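Local coordinates for protein uracil-DNA glycosylase (Nitratifractor salsuginis, PDB 5X3G) that is a uracil-DNA glycosylase-family protein, a single-chain alpha/beta fold built round a four-stranded parallel sheet, at residues A[29-34]-A[187-192]; A[99-104]-A[146-151]; A[112-117]-A[230-235]. One frame throughout, in Å; residues are numbered along the deposited sequence.

Interaction 1. Residues A[29-34]-A[187-192]; sequences PILLPA and RAFIEK
A34 meets the ring of F189 obliquely with its methyl, A34 CB lying only 3.4 Å from F189 CD1, and this is the tight part of the contact. Helices 28-35 and 179-196 run nearly antiparallel here, their local axes 8.7 Å apart at 154°. An alanine suits the close point because its methyl is short enough for the backbones to approach, the CA atoms of A34 and F189 being 4.4 Å apart. F189 CG, anti to the backbone N (chi1 166°), turns toward that methyl. Beyond it L31 CD1 lies near the ring plane, 4.0 Å from F189 CZ. A34, F189 and L31 are all buried, whereas P33 and K192 on the other flank are partly open to solvent. K192 lays its methylenes across them, with CG 3.6 Å from A34 N and CE 3.8 Å from P33 CB, while NZ leads away to a salt bridge with E195; a lysine thus gives its aliphatic part to the packing and its charge to the outer side. A water bridges the backbones, donating to I30 O (2.7 Å) and to K192 O (3.0 Å). Farther out, L18 of helix 11-20 packs on L31, L193 of helix 179-196 touches I30 and L31, and T37, just past helix 28-35, meets F189.

Interaction 2. Residues A[99-104]-A[146-151]; sequences EIFSPR and TLLVSQ
E99 and Q151 join through their side chains, Q151 NE2 donating to E99 OE2 at 2.9 Å with a nearly straight N-H...O angle of 166°. The oxygen lies close to the amide plane of Q151, but the amide nitrogen comes to E99 OE2 from above the carboxylate plane, the two flat groups being turned 64° apart. The two chains, each bent at chi2, lie side by side and point the same way; on the outer side of the contact the carboxylate accepts and the amide donates. Beneath them the backbones are tied by I100 N, which donates to S150 O at 3.0 Å. S150 O also accepts from a water, and that water in turn accepts from F101 N at 2.7 Å, so one carbonyl oxygen serves two successive amides, one directly and one through solvent. E99 CA adds a CA-H...O contact to the same oxygen.

Inward from this polar edge the contact becomes apolar. I100, an apolar residue suited to its buried place, sets CG1 3.7 Å from Q151 C and also packs on M152 and I120. Its CG2 sits above one side of the F101 ring, nearer its border than its centre. The ring turns its edge to the other backbone, with V149 O near its plane and 3.5 Å from F101 CE2, while L148 CD1 approaches F101 CZ obliquely at 4.3 Å.

E99 and Q151 form a single beta bridge, an isolated pairing of two loops and no extended sheet. It lies where one chain leads into the short strand 101-102 and the other reaches Q151, the N-cap position of helix 152-161; E154 in the first turn of that helix accepts from the backbone N atoms of S150 and Q151, an arrangement characteristic of a helix N-terminus.

Interaction 3. Residues A[112-117]-A[230-235]; sequences RATSLR and HPYNHT
T114 and Y232 cross obliquely, the threonine methyl standing over one face of the tyrosine ring. T114 CG2 lies 4.2 Å from the ring centroid and 13° off its normal, a CH-pi contact that suits a residue able to offer a methyl beside its hydroxyl. That methyl is anti to the backbone N of T114, and it also comes within 3.6 Å of Y232 O. At the edge of the same ring lies S115 OG, 3.9 Å from Y232 CD1 and 3.5 Å from Y232 CB.

The short side chain of S115 lets OG reach the edges of both rings, those of Y232 and H230. At the imidazole it lies in the ring plane, 3.4 Å from H230 CE1. The imidazole is held from within its own segment by Y232 N, which donates to H230 ND1 at 3.0 Å, close to the ring plane, and P231 CD sits above one side of it, toward its border. P231 packs its ring against the serine, with CB 3.7 Å from S115 O, and its restricted phi suits the second position of the type I turn H230 to N233, closed by N233 N to H230 O.

The contact sets the first turn of helix 114-126, whose N-cap position is A113, against the loop between strand 225-228 and helix 240-246. N118 of the same helix bonds P231 O, and F92 from another loop packs on both S115 and P231.

The three contacts are spread over the single chain. Interaction 1, between helices 28-35 and 179-196, lies on the opposite side of the chain's centre from the other two: its centre is 37 Å from that of interaction 2 and 30 Å from that of interaction 3. Interactions 2 and 3 are neighbours, their centres 18 Å and their nearest atoms about 7 Å apart, and helix 114-126 relates them: its first turn carries interaction 3, while I120 and L124 farther along it pack on residues of interaction 2. Along the chain, interaction 2 is nested inside the loop closed by interaction 1, whereas interaction 3 crosses both, so distant parts of the sequence are interlocked into one compact body.

Interaction 1. Residues A[29-34]-A[187-192]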
# COMPACT_ATOMS: atom_id res chain seq x y z
N PRO A 29 -8.49 -19.11 -1.27
CA PRO A 29 -9.93 -18.91 -1.55
C PRO A 29 -10.26 -17.51 -2.05
O PRO A 29 -11.21 -17.36 -2.83
CB PRO A 29 -10.60 -19.20 -0.20
CG PRO A 29 -9.65 -20.09 0.50
CD PRO A 29 -8.29 -19.62 0.10
N ILE A 30 -9.52 -16.49 -1.63
CA ILE A 30 -9.81 -15.12 -2.04
C ILE A 30 -8.97 -14.72 -3.25
O ILE A 30 -9.46 -14.05 -4.16
CB ILE A 30 -9.58 -14.16 -0.86
CG1 ILE A 30 -10.44 -14.55 0.34
CG2 ILE A 30 -9.88 -12.72 -1.27
CD1 ILE A 30 -10.23 -13.66 1.55
N LEU A 31 -7.71 -15.15 -3.28
CA LEU A 31 -6.73 -14.62 -4.23
C LEU A 31 -6.72 -15.37 -5.55
O LEU A 31 -6.56 -14.75 -6.61
CB LEU A 31 -5.34 -14.66 -3.59
CG LEU A 31 -4.26 -13.67 -4.00
CD1 LEU A 31 -4.83 -12.26 -4.07
CD2 LEU A 31 -3.12 -13.73 -2.99
N LEU A 32 -6.89 -16.69 -5.53
CA LEU A 32 -6.93 -17.45 -6.78
C LEU A 32 -8.13 -17.06 -7.65
O LEU A 32 -7.93 -16.83 -8.85
CB LEU A 32 -6.91 -18.95 -6.49
CG LEU A 32 -5.60 -19.68 -6.81
CD1 LEU A 32 -4.42 -18.97 -6.17
CD2 LEU A 32 -5.68 -21.13 -6.35
N PRO A 33 -9.36 -16.97 -7.14
CA PRO A 33 -10.45 -16.44 -7.98
C PRO A 33 -10.14 -15.06 -8.55
O PRO A 33 -10.26 -14.86 -9.77
CB PRO A 33 -11.64 -16.41 -7.02
CG PRO A 33 -11.37 -17.50 -6.07
CD PRO A 33 -9.88 -17.47 -5.85
N ALA A 34 -9.73 -14.12 -7.70
CA ALA A 34 -9.39 -12.78 -8.16
C ALA A 34 -8.41 -12.82 -9.32
O ALA A 34 -8.68 -12.29 -10.41
CB ALA A 34 -8.83 -11.96 -7.00
N ARG A 187 -9.04 -4.35 -12.78
CA ARG A 187 -10.26 -3.96 -12.08
C ARG A 187 -11.08 -5.17 -11.67
O ARG A 187 -11.63 -5.22 -10.57
CB ARG A 187 -11.07 -3.01 -12.96
CG ARG A 187 -12.39 -2.60 -12.35
CD ARG A 187 -13.08 -1.58 -13.23
NE ARG A 187 -12.18 -0.47 -13.52
CZ ARG A 187 -12.17 0.20 -14.67
NH1 ARG A 187 -13.01 -0.13 -15.64
NH2 ARG A 187 -11.31 1.20 -14.85
N ALA A 188 -11.19 -6.18 -12.55
CA ALA A 188 -11.91 -7.39 -12.19
C ALA A 188 -11.24 -8.13 -11.04
O ALA A 188 -11.93 -8.71 -10.18
CB ALA A 188 -12.04 -8.31 -13.41
N PHE A 189 -9.91 -8.12 -11.00
CA PHE A 189 -9.18 -8.68 -9.86
C PHE A 189 -9.56 -7.97 -8.57
O PHE A 189 -9.83 -8.61 -7.55
CB PHE A 189 -7.67 -8.59 -10.12
CG PHE A 189 -6.83 -8.83 -8.90
CD1 PHE A 189 -6.43 -10.12 -8.56
CD2 PHE A 189 -6.41 -7.78 -8.10
CE1 PHE A 189 -5.65 -10.34 -7.44
CE2 PHE A 189 -5.63 -8.00 -6.98
CZ PHE A 189 -5.25 -9.28 -6.65
N ILE A 190 -9.57 -6.63 -8.59
CA ILE A 190 -9.90 -5.87 -7.39
C ILE A 190 -11.33 -6.15 -6.95
O ILE A 190 -11.60 -6.40 -5.77
CB ILE A 190 -9.66 -4.37 -7.60
CG1 ILE A 190 -8.19 -4.09 -7.90
CG2 ILE A 190 -10.09 -3.59 -6.37
CD1 ILE A 190 -7.25 -4.52 -6.80
N GLU A 191 -12.27 -6.11 -7.90
CA GLU A 191 -13.67 -6.37 -7.58
C GLU A 191 -13.86 -7.75 -6.95
O GLU A 191 -14.59 -7.90 -5.97
CB GLU A 191 -14.53 -6.23 -8.83
N LYS A 192 -13.19 -8.77 -7.50
CA LYS A 192 -13.31 -10.10 -6.93
C LYS A 192 -12.67 -10.17 -5.54
O LYS A 192 -13.20 -10.83 -4.64
CB LYS A 192 -12.69 -11.14 -7.86
CG LYS A 192 -12.97 -12.56 -7.45
CD LYS A 192 -14.47 -12.83 -7.50
CE LYS A 192 -14.79 -14.22 -7.01
NZ LYS A 192 -16.24 -14.53 -7.15
O HOH W 1 -12.01 -13.43 -3.72

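Interaction 2. Residues A[99-104]-A[146-151]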
# COMPACT_ATOMS: atom_id res chain seq x y z
N GLU A 99 16.49 4.47 5.35
CA GLU A 99 16.50 5.21 6.61
C GLU A 99 15.43 6.30 6.60
O GLU A 99 15.26 7.01 5.60
CB GLU A 99 17.87 5.82 6.88
CG GLU A 99 18.98 4.81 7.20
CD GLU A 99 19.36 3.94 6.02
OE1 GLU A 99 19.40 4.47 4.89
OE2 GLU A 99 19.61 2.73 6.21
N ILE A 100 14.71 6.42 7.71
CA ILE A 100 13.67 7.44 7.81
C ILE A 100 14.26 8.79 8.17
O ILE A 100 13.89 9.82 7.59
CB ILE A 100 12.59 7.01 8.82
CG1 ILE A 100 11.93 5.70 8.39
CG2 ILE A 100 11.56 8.11 9.01
CD1 ILE A 100 11.17 5.81 7.08
N PHE A 101 15.20 8.82 9.11
CA PHE A 101 15.73 10.05 9.66
C PHE A 101 17.19 10.24 9.28
O PHE A 101 17.87 9.31 8.82
CB PHE A 101 15.58 10.07 11.19
CG PHE A 101 14.15 10.00 11.66
CD1 PHE A 101 13.35 11.13 11.64
CD2 PHE A 101 13.62 8.81 12.12
CE1 PHE A 101 12.03 11.07 12.07
CE2 PHE A 101 12.30 8.75 12.55
CZ PHE A 101 11.51 9.88 12.52
N SER A 102 17.66 11.46 9.47
CA SER A 102 19.05 11.84 9.29
C SER A 102 19.43 12.75 10.45
O SER A 102 18.55 13.17 11.21
CB SER A 102 19.24 12.55 7.94
OG SER A 102 18.86 13.91 8.03
N PRO A 103 20.72 13.06 10.65
CA PRO A 103 21.07 14.07 11.66
C PRO A 103 20.39 15.40 11.42
O PRO A 103 20.26 16.21 12.35
CB PRO A 103 22.59 14.18 11.52
CG PRO A 103 23.01 12.84 11.04
CD PRO A 103 21.92 12.40 10.10
N ARG A 104 19.92 15.63 10.20
CA ARG A 104 19.43 16.95 9.80
C ARG A 104 17.92 17.03 9.91
O ARG A 104 17.34 18.13 9.83
CB ARG A 104 19.90 17.22 8.37
CG ARG A 104 21.42 17.18 8.24
CD ARG A 104 21.87 16.37 7.04
NE ARG A 104 21.41 16.92 5.77
CZ ARG A 104 20.72 16.23 4.86
NH1 ARG A 104 20.36 16.80 3.72
NH2 ARG A 104 20.41 14.96 5.09
N THR A 146 14.51 7.71 19.99
CA THR A 146 14.96 6.41 20.47
C THR A 146 13.83 5.38 20.48
O THR A 146 14.10 4.17 20.38
CB THR A 146 15.55 6.54 21.87
OG1 THR A 146 14.59 7.12 22.76
CG2 THR A 146 16.80 7.42 21.84
N LEU A 147 12.58 5.82 20.58
CA LEU A 147 11.45 4.90 20.56
C LEU A 147 10.85 4.72 19.17
O LEU A 147 10.03 3.81 18.98
CB LEU A 147 10.34 5.39 21.50
CG LEU A 147 10.69 5.64 22.97
CD1 LEU A 147 9.46 6.05 23.75
CD2 LEU A 147 11.34 4.42 23.59
N LEU A 148 11.24 5.54 18.20
CA LEU A 148 10.60 5.54 16.90
C LEU A 148 11.32 4.61 15.93
O LEU A 148 12.48 4.25 16.12
CB LEU A 148 10.56 6.96 16.32
CG LEU A 148 9.93 8.02 17.22
CD1 LEU A 148 9.90 9.38 16.51
CD2 LEU A 148 8.53 7.60 17.64
N VAL A 149 10.59 4.22 14.87
CA VAL A 149 11.20 3.41 13.83
C VAL A 149 12.39 4.15 13.22
O VAL A 149 12.50 5.38 13.29
CB VAL A 149 10.18 3.04 12.73
CG1 VAL A 149 9.07 2.18 13.30
CG2 VAL A 149 9.61 4.30 12.09
N SER A 150 13.30 3.38 12.63
CA SER A 150 14.42 3.94 11.90
C SER A 150 14.44 3.55 10.43
O SER A 150 15.21 4.14 9.67
CB SER A 150 15.75 3.51 12.54
OG SER A 150 16.02 2.14 12.29
N GLN A 151 13.61 2.59 10.01
CA GLN A 151 13.66 2.05 8.66
C GLN A 151 12.26 2.02 8.06
O GLN A 151 11.28 1.76 8.75
CB GLN A 151 14.27 0.63 8.67
CG GLN A 151 15.76 0.61 8.97
CD GLN A 151 16.60 1.08 7.80
OE1 GLN A 151 16.35 0.71 6.66
NE2 GLN A 151 17.59 1.92 8.09
O HOH W 2 16.23 6.70 10.40

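Interaction 3. Residues A[112-117]-A[230-235]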
# COMPACT_ATOMS: atom_id res chain seq x y z
N ARG A 112 12.34 13.41 -0.63
CA ARG A 112 12.04 13.33 -2.06
C ARG A 112 10.64 12.78 -2.30
O ARG A 112 9.93 13.26 -3.20
CB ARG A 112 13.09 12.48 -2.77
CG ARG A 112 12.81 12.29 -4.26
CD ARG A 112 13.80 11.34 -4.92
NE ARG A 112 15.14 11.91 -5.04
CZ ARG A 112 16.11 11.39 -5.79
NH1 ARG A 112 15.88 10.28 -6.49
NH2 ARG A 112 17.29 11.97 -5.84
N ALA A 113 10.21 11.80 -1.51
CA ALA A 113 8.91 11.15 -1.68
C ALA A 113 7.85 11.97 -0.95
O ALA A 113 7.54 11.73 0.22
CB ALA A 113 8.95 9.72 -1.18
N THR A 114 7.28 12.93 -1.68
CA THR A 114 6.39 13.94 -1.11
C THR A 114 5.31 13.33 -0.21
O THR A 114 5.14 13.74 0.95
CB THR A 114 5.74 14.74 -2.24
OG1 THR A 114 6.75 15.19 -3.15
CG2 THR A 114 5.00 15.95 -1.69
N SER A 115 4.57 12.36 -0.74
CA SER A 115 3.46 11.80 0.02
C SER A 115 3.94 11.17 1.32
O SER A 115 3.33 11.38 2.38
CB SER A 115 2.71 10.78 -0.85
OG SER A 115 2.05 11.43 -1.92
N LEU A 116 5.03 10.40 1.26
CA LEU A 116 5.55 9.78 2.47
C LEU A 116 6.12 10.82 3.42
O LEU A 116 6.00 10.67 4.64
CB LEU A 116 6.61 8.74 2.11
CG LEU A 116 6.01 7.36 1.81
CD1 LEU A 116 6.94 6.55 0.93
CD2 LEU A 116 5.70 6.63 3.11
N ARG A 117 6.76 11.87 2.89
CA ARG A 117 7.21 12.97 3.72
C ARG A 117 6.07 13.53 4.56
O ARG A 117 6.15 13.58 5.80
CB ARG A 117 7.82 14.07 2.83
CG ARG A 117 8.35 15.28 3.58
CD ARG A 117 8.97 16.31 2.63
NE ARG A 117 7.96 17.07 1.89
CZ ARG A 117 7.93 17.19 0.56
NH1 ARG A 117 8.85 16.59 -0.18
NH2 ARG A 117 6.98 17.90 -0.02
N HIS A 230 -5.42 13.44 -0.03
CA HIS A 230 -4.24 12.67 -0.39
C HIS A 230 -3.01 13.24 0.31
O HIS A 230 -2.83 14.46 0.37
CB HIS A 230 -4.04 12.68 -1.91
CG HIS A 230 -3.08 11.64 -2.39
ND1 HIS A 230 -1.71 11.77 -2.28
CD2 HIS A 230 -3.30 10.44 -2.98
CE1 HIS A 230 -1.13 10.70 -2.78
NE2 HIS A 230 -2.07 9.87 -3.21
N PRO A 231 -2.14 12.38 0.86
CA PRO A 231 -0.97 12.88 1.60
C PRO A 231 0.02 13.66 0.75
O PRO A 231 0.93 14.29 1.31
CB PRO A 231 -0.34 11.60 2.16
CG PRO A 231 -0.82 10.51 1.26
CD PRO A 231 -2.21 10.91 0.85
N TYR A 232 -0.13 13.66 -0.58
CA TYR A 232 0.72 14.50 -1.41
C TYR A 232 0.58 15.97 -1.03
O TYR A 232 1.53 16.75 -1.20
CB TYR A 232 0.37 14.29 -2.89
CG TYR A 232 1.28 15.00 -3.86
CD1 TYR A 232 2.35 14.33 -4.45
CD2 TYR A 232 1.08 16.33 -4.20
CE1 TYR A 232 3.18 14.97 -5.35
CE2 TYR A 232 1.91 16.98 -5.09
CZ TYR A 232 2.96 16.29 -5.67
OH TYR A 232 3.79 16.93 -6.56
N ASN A 233 -0.58 16.36 -0.51
CA ASN A 233 -0.83 17.75 -0.15
C ASN A 233 -0.24 18.04 1.23
O ASN A 233 -0.44 17.27 2.17
CB ASN A 233 -2.33 18.02 -0.16
CG ASN A 233 -2.97 17.68 -1.49
OD1 ASN A 233 -3.67 16.67 -1.62
ND2 ASN A 233 -2.73 18.52 -2.49
N HIS A 234 0.50 19.14 1.34
CA HIS A 234 1.12 19.48 2.62
C HIS A 234 0.08 19.67 3.72
O HIS A 234 0.35 19.37 4.89
CB HIS A 234 1.98 20.74 2.47
CG HIS A 234 1.26 21.89 1.82
ND1 HIS A 234 0.66 22.89 2.54
CD2 HIS A 234 1.07 22.20 0.51
CE1 HIS A 234 0.11 23.77 1.71
NE2 HIS A 234 0.35 23.37 0.48
N THR A 235 -1.13 20.13 3.36
CA THR A 235 -2.19 20.29 4.35
C THR A 235 -2.52 18.97 5.05
O THR A 235 -2.99 18.98 6.20
CB THR A 235 -3.44 20.86 3.68
OG1 THR A 235 -3.67 20.19 2.44
CG2 THR A 235 -3.27 22.35 3.42